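Local coordinates for protein L-fuculose phosphate aldolase (Streptococcus pneumoniae, PDB 4C24) that binds a zinc ion and belongs to the class II aldolase and adducin family, with four copies in its assembly, at residues A99-T102 and Y103-V106; F173-V176 and E177-Y181. All coordinates share one frame; numbering follows the deposited sequence.

Overall arrangement
Contact 1 (99-102 with 103-106) comes first along the chain, where strand 95-99 ends and helix 103-110 starts; contact 2 (173-176 with 177-181) follows later, within helix 169-192. Their centres are about 10 Å apart, and the two touch. E180 of contact 2 makes probable hydrogen bonds from OE1 to T101 OG1 and from OE2 to Y103 N, each 2.7 Å long, while T101 CG2 packs on V176 CG1 at 4.0 Å. One buried carboxylate thus ties the long helix to the turn that follows zinc-binding H100. Both contacts also take part in the interface between subunits.

Contact 1. Residues A99-T102 and Y103-V106; sequences AHTT and YATV. With ZN (zinc ion), chain B; SO4 (sulfate ion), chain D.
T105 folds its hydroxyl back onto T101: OG1 donates to T101 O over 2.9 Å, from well above the carbonyl plane (56° out of it). With chi1 at -61°, OG1 lies beside its own backbone N, facing the loop residue T101. A water donates to this same hydroxyl oxygen (water 1 O to T105 OG1, 2.7 Å) and to A99 O while accepting from T101 N, so OG1 both gives and receives. Packing here is tight, with T101 OG1 only 3.3 Å from A104 CB; that T101 hydroxyl has its strongest polar partner in E180 of helix 169-192. The first helical turn closes at T102 O, which accepts V106 N at 2.9 Å with an N-H...O angle of 158°; the bond from T105 N to the same oxygen is weak.

The T102-Y103 side is looser, and both residues are partly exposed. T102 OG1 donates to sulfate O1 at 2.9 Å, and sulfate O3 lies at the Y103 ring edge, 3.6 Å from CE1. This anion, probably from the crystallisation liquor, also binds K184 of this chain and of the second subunit. At the other end H100 NE2 ligates zinc at 2.0 Å, joined by H98, H160 and a water. The turn leads from strand 95-99, paired with strand 161-166, into helix 103-110, with T101 and Y103 resting on helix 169-192.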
ATOM      1  N   ALA A  99       8.015   3.957 -17.054  1.00 12.94           N
ATOM      2  CA  ALA A  99       8.069   3.719 -15.641  1.00 12.81           C
ATOM      3  C   ALA A  99       8.156   2.244 -15.337  1.00 12.29           C
ATOM      4  O   ALA A  99       7.727   1.442 -16.159  1.00 15.62           O
ATOM      5  CB  ALA A  99       6.852   4.321 -14.956  1.00 14.57           C
ATOM      6  N   HIS A 100       8.726   1.899 -14.197  1.00 12.09           N
ATOM      7  CA  HIS A 100       8.686   0.522 -13.681  1.00 12.43           C
ATOM      8  C   HIS A 100       7.641   0.541 -12.589  1.00 14.89           C
ATOM      9  O   HIS A 100       7.938   0.836 -11.425  1.00 20.00           O
ATOM     10  CB  HIS A 100      10.043   0.105 -13.130  1.00 14.63           C
ATOM     11  CG  HIS A 100      11.167   0.198 -14.125  1.00 13.96           C
ATOM     12  ND1 HIS A 100      12.401  -0.358 -13.897  1.00 15.16           N
ATOM     13  CD2 HIS A 100      11.234   0.779 -15.350  1.00 14.22           C
ATOM     14  CE1 HIS A 100      13.201  -0.077 -14.921  1.00 14.41           C
ATOM     15  NE2 HIS A 100      12.500   0.579 -15.832  1.00 14.26           N
ATOM     16  N   THR A 101       6.388   0.342 -12.980  1.00 13.23           N
ATOM     17  CA  THR A 101       5.311   0.353 -12.009  1.00 14.79           C
ATOM     18  C   THR A 101       5.141  -1.034 -11.366  1.00 15.68           C
ATOM     19  O   THR A 101       6.045  -1.893 -11.459  1.00 18.58           O
ATOM     20  CB  THR A 101       4.019   0.896 -12.629  1.00 14.27           C
ATOM     21  OG1 THR A 101       3.567  -0.034 -13.624  1.00 17.59           O
ATOM     22  CG2 THR A 101       4.230   2.302 -13.234  1.00 18.16           C
ATOM     23  N   THR A 102       4.046  -1.244 -10.659  1.00 12.16           N
ATOM     24  CA  THR A 102       3.893  -2.555 -10.016  1.00 11.63           C
ATOM     25  C   THR A 102       3.179  -3.596 -10.881  1.00 12.13           C
ATOM     26  O   THR A 102       3.852  -4.472 -11.461  1.00 11.59           O
ATOM     27  CB  THR A 102       3.237  -2.438  -8.644  1.00 12.82           C
ATOM     28  OG1 THR A 102       3.993  -1.495  -7.884  1.00 15.12           O
ATOM     29  CG2 THR A 102       3.223  -3.798  -7.930  1.00 14.03           C
ATOM     30  N   TYR A 103       1.856  -3.512 -10.971  1.00 11.79           N
ATOM     31  CA  TYR A 103       1.113  -4.602 -11.640  1.00 11.01           C
ATOM     32  C   TYR A 103       1.288  -4.622 -13.133  1.00 10.73           C
ATOM     33  O   TYR A 103       1.207  -5.709 -13.752  1.00 11.25           O
ATOM     34  CB  TYR A 103      -0.349  -4.617 -11.208  1.00 11.23           C
ATOM     35  CG  TYR A 103      -0.504  -5.064  -9.787  1.00 12.14           C
ATOM     36  CD1 TYR A 103      -0.400  -4.162  -8.728  1.00 12.94           C
ATOM     37  CD2 TYR A 103      -0.715  -6.409  -9.472  1.00 11.78           C
ATOM     38  CE1 TYR A 103      -0.532  -4.573  -7.416  1.00 12.89           C
ATOM     39  CE2 TYR A 103      -0.860  -6.834  -8.168  1.00 11.79           C
ATOM     40  CZ  TYR A 103      -0.749  -5.914  -7.124  1.00 11.28           C
ATOM     41  OH  TYR A 103      -0.896  -6.326  -5.819  1.00 12.82           O
ATOM     42  N   ALA A 104       1.488  -3.477 -13.762  1.00 10.79           N
ATOM     43  CA  ALA A 104       1.817  -3.441 -15.172  1.00 11.46           C
ATOM     44  C   ALA A 104       3.114  -4.209 -15.413  1.00 11.88           C
ATOM     45  O   ALA A 104       3.225  -4.935 -16.394  1.00 11.98           O
ATOM     46  CB  ALA A 104       1.867  -2.010 -15.680  1.00 14.91           C
ATOM     47  N   THR A 105       4.071  -4.097 -14.506  1.00 11.46           N
ATOM     48  CA  THR A 105       5.339  -4.791 -14.648  1.00 11.83           C
ATOM     49  C   THR A 105       5.164  -6.270 -14.342  1.00 11.60           C
ATOM     50  O   THR A 105       5.814  -7.080 -14.989  1.00 12.42           O
ATOM     51  CB  THR A 105       6.399  -4.151 -13.760  1.00 12.57           C
ATOM     52  OG1 THR A 105       6.544  -2.801 -14.188  1.00 14.54           O
ATOM     53  CG2 THR A 105       7.740  -4.862 -13.886  1.00 13.25           C
ATOM     54  N   VAL A 106       4.292  -6.607 -13.387  1.00 11.01           N
ATOM     55  CA  VAL A 106       3.901  -8.037 -13.184  1.00 10.26           C
ATOM     56  C   VAL A 106       3.465  -8.662 -14.500  1.00 11.39           C
ATOM     57  O   VAL A 106       3.972  -9.746 -14.911  1.00 12.36           O
ATOM     58  CB  VAL A 106       2.799  -8.163 -12.130  1.00  9.84           C
ATOM     59  CG1 VAL A 106       2.199  -9.584 -12.127  1.00 10.42           C
ATOM     60  CG2 VAL A 106       3.393  -7.802 -10.790  1.00 12.07           C
TER
HETATM   61 ZN    ZN B 301      13.206   1.076 -17.630  1.00 15.82          ZN
HETATM   62  S   SO4 D1207       0.807  -1.310  -5.067  0.50 20.92           S
HETATM   63  O1  SO4 D1207       2.002  -0.963  -5.860  0.50 24.33           O
HETATM   64  O2  SO4 D1207       0.684  -0.278  -4.010  0.50 24.65           O
HETATM   65  O3  SO4 D1207      -0.344  -1.247  -5.982  0.50 17.50           O
HETATM   66  O4  SO4 D1207       0.965  -2.662  -4.490  0.50 24.04           O
HETATM   67  O   HOH W   1       5.395  -0.737 -15.429  1.00 22.65           O
HETATM   68  O   HOH W   2      15.146   1.533 -18.252  1.00 25.08           O

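Contact 2. Residues F173-V176 and E177-Y181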
ATOM      1  N   PHE A 173       0.855  11.028 -18.121  1.00 15.14           N
ATOM      2  CA  PHE A 173       0.852  10.624 -16.729  1.00 15.94           C
ATOM      3  C   PHE A 173      -0.463   9.918 -16.390  1.00 15.11           C
ATOM      4  O   PHE A 173      -0.459   8.871 -15.711  1.00 16.53           O
ATOM      5  CB  PHE A 173       1.083  11.864 -15.816  1.00 16.68           C
ATOM      6  CG  PHE A 173       1.061  11.549 -14.351  1.00 15.39           C
ATOM      7  CD1 PHE A 173      -0.150  11.552 -13.658  1.00 18.42           C
ATOM      8  CD2 PHE A 173       2.219  11.188 -13.669  1.00 15.66           C
ATOM      9  CE1 PHE A 173      -0.199  11.216 -12.314  1.00 22.55           C
ATOM     10  CE2 PHE A 173       2.176  10.848 -12.320  1.00 18.89           C
ATOM     11  CZ  PHE A 173       0.966  10.872 -11.645  1.00 20.18           C
ATOM     12  N   ASN A 174      -1.581  10.445 -16.882  1.00 15.74           N
ATOM     13  CA  ASN A 174      -2.895   9.875 -16.606  0.50 17.21           C
ATOM     14  C   ASN A 174      -2.991   8.480 -17.178  1.00 15.87           C
ATOM     15  O   ASN A 174      -3.574   7.601 -16.566  1.00 16.91           O
ATOM     16  CB  ASN A 174      -4.018  10.721 -17.196  0.50 18.12           C
ATOM     17  CG  ASN A 174      -5.388  10.147 -16.882  0.50 19.25           C
ATOM     18  OD1 ASN A 174      -5.827  10.152 -15.731  0.50 21.88           O
ATOM     19  ND2 ASN A 174      -6.054   9.621 -17.901  0.50 19.27           N
ATOM     20  N   ILE A 175      -2.415   8.302 -18.363  1.00 14.10           N
ATOM     21  CA  ILE A 175      -2.387   6.948 -18.978  1.00 14.05           C
ATOM     22  C   ILE A 175      -1.573   5.976 -18.127  1.00 12.60           C
ATOM     23  O   ILE A 175      -2.012   4.845 -17.887  1.00 14.52           O
ATOM     24  CB  ILE A 175      -1.881   6.975 -20.431  1.00 13.91           C
ATOM     25  CG1 ILE A 175      -2.881   7.776 -21.283  1.00 15.61           C
ATOM     26  CG2 ILE A 175      -1.690   5.539 -20.972  1.00 16.06           C
ATOM     27  CD1 ILE A 175      -2.431   8.077 -22.690  1.00 17.31           C
ATOM     28  N   VAL A 176      -0.410   6.383 -17.642  1.00 13.19           N
ATOM     29  CA  VAL A 176       0.394   5.503 -16.806  1.00 12.12           C
ATOM     30  C   VAL A 176      -0.418   5.119 -15.568  1.00 13.85           C
ATOM     31  O   VAL A 176      -0.526   3.955 -15.184  1.00 14.17           O
ATOM     32  CB  VAL A 176       1.761   6.113 -16.386  1.00 14.97           C
ATOM     33  CG1 VAL A 176       2.441   5.228 -15.340  1.00 16.62           C
ATOM     34  CG2 VAL A 176       2.677   6.286 -17.591  1.00 18.20           C
ATOM     35  N   GLU A 177      -1.007   6.113 -14.932  1.00 13.81           N
ATOM     36  CA  GLU A 177      -1.780   5.860 -13.749  1.00 14.07           C
ATOM     37  C   GLU A 177      -2.933   4.910 -13.996  1.00 13.45           C
ATOM     38  O   GLU A 177      -3.151   3.993 -13.201  1.00 13.90           O
ATOM     39  CB  GLU A 177      -2.308   7.186 -13.212  1.00 17.36           C
ATOM     40  CG  GLU A 177      -2.948   7.124 -11.851  1.00 20.29           C
ATOM     41  CD  GLU A 177      -3.251   8.517 -11.361  1.00 26.07           C
ATOM     42  OE1 GLU A 177      -4.222   9.109 -11.862  1.00 31.22           O
ATOM     43  OE2 GLU A 177      -2.495   9.003 -10.504  1.00 33.26           O
ATOM     44  N   GLU A 178      -3.671   5.143 -15.076  0.50 13.90           N
ATOM     45  CA  GLU A 178      -4.846   4.345 -15.382  0.50 15.06           C
ATOM     46  C   GLU A 178      -4.472   2.942 -15.831  0.50 14.42           C
ATOM     47  O   GLU A 178      -5.119   1.971 -15.425  0.50 14.04           O
ATOM     48  CB  GLU A 178      -5.702   5.023 -16.439  0.50 16.38           C
ATOM     49  CG  GLU A 178      -7.161   4.650 -16.325  0.50 20.68           C
ATOM     50  CD  GLU A 178      -7.734   4.949 -14.947  0.50 22.83           C
ATOM     51  OE1 GLU A 178      -7.339   5.950 -14.307  0.50 28.22           O
ATOM     52  OE2 GLU A 178      -8.588   4.173 -14.498  0.50 22.98           O
ATOM     53  N   VAL A 179      -3.445   2.825 -16.658  1.00 13.55           N
ATOM     54  CA  VAL A 179      -2.994   1.474 -17.070  1.00 12.78           C
ATOM     55  C   VAL A 179      -2.476   0.696 -15.862  1.00 12.84           C
ATOM     56  O   VAL A 179      -2.759  -0.493 -15.712  1.00 13.53           O
ATOM     57  CB  VAL A 179      -1.948   1.517 -18.187  1.00 13.98           C
ATOM     58  CG1 VAL A 179      -1.384   0.118 -18.452  1.00 15.97           C
ATOM     59  CG2 VAL A 179      -2.573   2.113 -19.442  1.00 17.17           C
ATOM     60  N   GLU A 180      -1.750   1.342 -14.956  1.00 13.02           N
ATOM     61  CA  GLU A 180      -1.309   0.640 -13.759  1.00 11.13           C
ATOM     62  C   GLU A 180      -2.536   0.182 -12.927  1.00 11.63           C
ATOM     63  O   GLU A 180      -2.560  -0.968 -12.424  1.00 13.03           O
ATOM     64  CB  GLU A 180      -0.345   1.527 -12.944  1.00 12.39           C
ATOM     65  CG  GLU A 180       0.041   0.947 -11.570  1.00 14.36           C
ATOM     66  CD  GLU A 180       0.627  -0.479 -11.576  1.00 14.23           C
ATOM     67  OE1 GLU A 180       1.253  -0.850 -12.569  1.00 15.19           O
ATOM     68  OE2 GLU A 180       0.560  -1.166 -10.532  1.00 15.51           O
ATOM     69  N   TYR A 181      -3.566   1.025 -12.821  1.00 11.08           N
ATOM     70  CA  TYR A 181      -4.752   0.677 -12.071  1.00 10.89           C
ATOM     71  C   TYR A 181      -5.436  -0.526 -12.724  1.00 12.03           C
ATOM     72  O   TYR A 181      -5.815  -1.460 -12.020  1.00 12.00           O
ATOM     73  CB  TYR A 181      -5.687   1.884 -12.008  1.00 13.48           C
ATOM     74  CG  TYR A 181      -7.047   1.598 -11.443  1.00 13.09           C
ATOM     75  CD1 TYR A 181      -7.253   1.556 -10.078  1.00 16.25           C
ATOM     76  CD2 TYR A 181      -8.147   1.388 -12.290  1.00 13.01           C
ATOM     77  CE1 TYR A 181      -8.507   1.292  -9.546  1.00 15.26           C
ATOM     78  CE2 TYR A 181      -9.406   1.119 -11.782  1.00 14.32           C
ATOM     79  CZ  TYR A 181      -9.593   1.082 -10.409  1.00 13.33           C
ATOM     80  OH  TYR A 181     -10.841   0.813  -9.900  1.00 15.66           O
TER
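F173 and E177 meet one helical turn apart, the carboxylate oxygen OE2 of E177 standing 3.7 Å from ring atom CE1 of F173. Their planes are 74° apart, and the oxygen comes at the ring obliquely. Both first torsions set CG anti to the backbone N (-170° in E177), and the glutamate chain stays extended to CD, which carries its carboxylate back beside the ring. On another side of the helix I175 CG2 and V179 CG2 touch at 3.9 Å, an apolar contact between branches of residues four apart. V179 CG2 also comes within 3.2 Å of I175 O, in the preceding turn.

What sets these spacings is a regular run of alpha-helical backbone bonds. E177 N donates to F173 O at 2.9 Å, nearly straight at 169°, and V179 N donates to I175 O at 2.8 Å. The bonds from E178 N to N174 O and from E180 N to V176 O continue the i to i+4 pattern, which Y181 N carries on to E177 O.

Farther out, the E180 chain bends at its second torsion and turns its carboxylate away from the preceding turn, to the start of helix 103-110, where OE1 accepts from A104 N beside the Y103 N bond of OE2. Y181 reaches the third subunit, its OH bonded to T101 O there, and its ring meets H118 of its own chain edge-to-face. Helix 169-192 thus lies against the sheet, with I175, V176 and V179 on strand 161-166 and V176 also on strand 95-99, while F173 packs on I97 of that strand and on K19 and L20 of helix 7-22.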